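Local coordinates for endo-1,4-beta-xylanase C (Paenibacillus barcinonensis, PDB 4XUT), which hydrolyses internal beta-1,4-xylosidic linkages of xylan, the chain here being a carbohydrate-binding module of the longer enzyme, at residues G95-E100 / S140-Y145. Residues are numbered along the deposited sequence; the frame is centred on the assembly and turned at random.
Sequences GSLEKE and SGLRMY. With BGC (beta-D-glucopyranose), chain D.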
loop_
_atom_site.group_PDB
_atom_site.type_symbol
_atom_site.label_atom_id
_atom_site.label_comp_id
_atom_site.label_asym_id
_atom_site.label_seq_id
_atom_site.Cartn_x
_atom_site.Cartn_y
_atom_site.Cartn_z
ATOM N N GLY A 95 -5.196 -0.918 -3.390
ATOM C CA GLY A 95 -4.889 -0.567 -2.020
ATOM C C GLY A 95 -5.600 -1.566 -1.139
ATOM O O GLY A 95 -6.788 -1.854 -1.338
ATOM N N SER A 96 -4.860 -2.122 -0.186
ATOM C CA SER A 96 -5.366 -3.222 0.625
ATOM C C SER A 96 -5.004 -3.089 2.103
ATOM O O SER A 96 -4.146 -2.289 2.473
ATOM C CB SER A 96 -4.869 -4.573 0.127
ATOM O OG SER A 96 -5.330 -4.843 -1.181
ATOM N N LEU A 97 -5.710 -3.867 2.920
ATOM C CA LEU A 97 -5.439 -3.954 4.346
ATOM C C LEU A 97 -4.988 -5.349 4.761
ATOM O O LEU A 97 -5.571 -6.349 4.331
ATOM C CB LEU A 97 -6.667 -3.548 5.170
ATOM C CG LEU A 97 -7.308 -2.189 4.905
ATOM C CD1 LEU A 97 -8.549 -2.041 5.757
ATOM C CD2 LEU A 97 -6.302 -1.111 5.188
ATOM N N GLU A 98 -4.010 -5.391 5.667
ATOM C CA GLU A 98 -3.627 -6.621 6.347
ATOM C C GLU A 98 -4.020 -6.446 7.781
ATOM O O GLU A 98 -3.597 -5.472 8.439
ATOM C CB GLU A 98 -2.132 -6.859 6.227
ATOM C CG GLU A 98 -1.593 -8.075 6.982
ATOM C CD GLU A 98 -0.100 -8.225 6.796
ATOM O OE1 GLU A 98 0.326 -8.578 5.689
ATOM O OE2 GLU A 98 0.654 -7.950 7.748
ATOM N N LYS A 99 -4.788 -7.399 8.292
ATOM C CA LYS A 99 -5.293 -7.340 9.649
ATOM C C LYS A 99 -4.878 -8.525 10.491
ATOM O O LYS A 99 -4.926 -9.672 10.044
ATOM C CB LYS A 99 -6.823 -7.296 9.652
ATOM C CG LYS A 99 -7.358 -6.022 9.108
ATOM C CD LYS A 99 -8.828 -5.839 9.507
ATOM C CE LYS A 99 -9.691 -5.492 8.340
ATOM N NZ LYS A 99 -9.800 -6.696 7.501
ATOM N N GLU A 100 -4.528 -8.212 11.729
ATOM C CA GLU A 100 -4.130 -9.193 12.732
ATOM C C GLU A 100 -5.067 -9.059 13.934
ATOM O O GLU A 100 -5.386 -7.947 14.344
ATOM C CB GLU A 100 -2.718 -8.897 13.171
ATOM C CG GLU A 100 -2.114 -9.851 14.202
ATOM C CD GLU A 100 -0.883 -9.225 14.849
ATOM O OE1 GLU A 100 0.193 -9.410 14.259
ATOM O OE2 GLU A 100 -1.002 -8.548 15.890
ATOM N N SER A 140 -5.420 -6.275 16.534
ATOM C CA SER A 140 -4.079 -5.964 17.068
ATOM C C SER A 140 -3.096 -5.424 16.011
ATOM O O SER A 140 -2.016 -4.900 16.354
ATOM C CB SER A 140 -3.497 -7.202 17.771
ATOM O OG SER A 140 -3.396 -8.322 16.911
ATOM N N GLY A 141 -3.467 -5.506 14.740
ATOM C CA GLY A 141 -2.718 -4.829 13.681
ATOM C C GLY A 141 -3.611 -4.512 12.532
ATOM O O GLY A 141 -4.536 -5.274 12.220
ATOM N N LEU A 142 -3.318 -3.396 11.883
ATOM C CA LEU A 142 -4.064 -2.995 10.710
ATOM C C LEU A 142 -3.102 -2.241 9.840
ATOM O O LEU A 142 -2.656 -1.137 10.196
ATOM C CB LEU A 142 -5.254 -2.114 11.108
ATOM C CG LEU A 142 -6.188 -1.656 9.984
ATOM C CD1 LEU A 142 -6.761 -2.849 9.308
ATOM C CD2 LEU A 142 -7.343 -0.819 10.504
ATOM N N ARG A 143 -2.730 -2.849 8.732
ATOM C CA ARG A 143 -1.637 -2.290 7.913
ATOM C C ARG A 143 -2.140 -2.036 6.526
ATOM O O ARG A 143 -2.790 -2.900 5.939
ATOM C CB ARG A 143 -0.478 -3.267 7.877
ATOM C CG ARG A 143 0.042 -3.714 9.222
ATOM C CD ARG A 143 -0.201 -5.167 9.518
ATOM N NE ARG A 143 0.101 -5.496 10.922
ATOM C CZ ARG A 143 0.283 -6.716 11.403
ATOM N NH1 ARG A 143 0.195 -7.771 10.609
ATOM N NH2 ARG A 143 0.514 -6.895 12.711
ATOM N N MET A 144 -1.864 -0.859 5.992
ATOM C CA MET A 144 -2.204 -0.557 4.634
ATOM C C MET A 144 -1.050 -0.983 3.748
ATOM O O MET A 144 0.120 -0.870 4.111
ATOM C CB MET A 144 -2.432 0.941 4.453
ATOM C CG MET A 144 -2.861 1.421 3.064
ATOM S SD MET A 144 -2.382 3.146 2.734
ATOM C CE MET A 144 -0.914 2.824 1.759
ATOM N N TYR A 145 -1.389 -1.487 2.571
ATOM C CA TYR A 145 -0.393 -1.837 1.553
ATOM C C TYR A 145 -0.953 -1.684 0.145
ATOM O O TYR A 145 -2.166 -1.577 -0.063
ATOM C CB TYR A 145 0.216 -3.208 1.777
ATOM C CG TYR A 145 -0.691 -4.379 1.551
ATOM C CD1 TYR A 145 -1.550 -4.799 2.547
ATOM C CD2 TYR A 145 -0.619 -5.139 0.385
ATOM C CE1 TYR A 145 -2.387 -5.877 2.356
ATOM C CE2 TYR A 145 -1.417 -6.238 0.207
ATOM C CZ TYR A 145 -2.307 -6.603 1.201
ATOM O OH TYR A 145 -3.155 -7.687 1.092
HETATM C C2 BGC D . -2.119 -11.520 -0.183
HETATM C C3 BGC D . -3.514 -11.042 -0.532
HETATM C C4 BGC D . -4.321 -12.209 -1.094
HETATM C C5 BGC D . -4.188 -13.427 -0.155
HETATM C C6 BGC D . -4.996 -14.702 -0.532
HETATM C C1 BGC D . -1.986 -12.793 0.637
HETATM O O2 BGC D . -1.458 -10.493 0.537
HETATM O O3 BGC D . -3.434 -9.933 -1.459
HETATM O O4 BGC D . -5.665 -11.729 -1.261
HETATM O O5 BGC D . -2.797 -13.785 0.015
HETATM O O6 BGC D . -4.681 -15.318 -1.795
HETATM O O HOH W 1 1.457 -10.109 11.922
#
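Arg143 crosses from strand 139-147 to two glutamates of the antiparallel neighbour, strand 90-101. Its backbone N and O form the hydrogen-bonded pair with Glu98. Arg143 CB lies 3.9 Å from Glu98 O. CG follows the same carbonyl, and the chain bends at chi2 (113°). That bend carries Arg143 CD to 3.4 Å from Glu98 OE2. NE turns to Glu65 on the edge strand, in a further salt bridge. Arg143 NH1 donates to Glu98 OE2 at 2.9 Å, on the anti lone pair, and Arg143 NH2 donates to Glu100 OE1 at 3.0 Å from above the carboxylate plane. Both carboxylates stand almost perpendicular to the guanidinium and meet it at its edge. A water joins NH1 to Glu100 OE1 as well. Arg31 and Arg29 also form salt bridges to Glu98, so its carboxylate is shared among three arginines. The other oxygen of Glu100, OE2, accepts from Ser140 OG at 2.6 Å. A classic beta bulge sets Ser140 and Gly141 opposite Glu100, and both N-H groups converge on Glu100 O from the same face. Further along the same side of the sheet, Ser96 CB sits over one face of the Tyr145 ring, 3.7 Å from its centroid, in a CH-pi contact. Tyr145 OH accepts a weak bond from O2 of a bound glucose, which Arg31 also holds. On the reverse side, Leu97 CD1 meets Leu142 CD1 at 4.1 Å. A leucine in place of Arg143 would probably leave Glu100 and Glu65 without this arginine, and Glu98 with two of its three. The chemistry differs by side: Leu97, Leu142, Met144 and aliphatic Lys99 carbons on one, a largely buried charge network on the other, consistent with this CBM22 sheet lining the sugar site with charged groups and an aromatic ring.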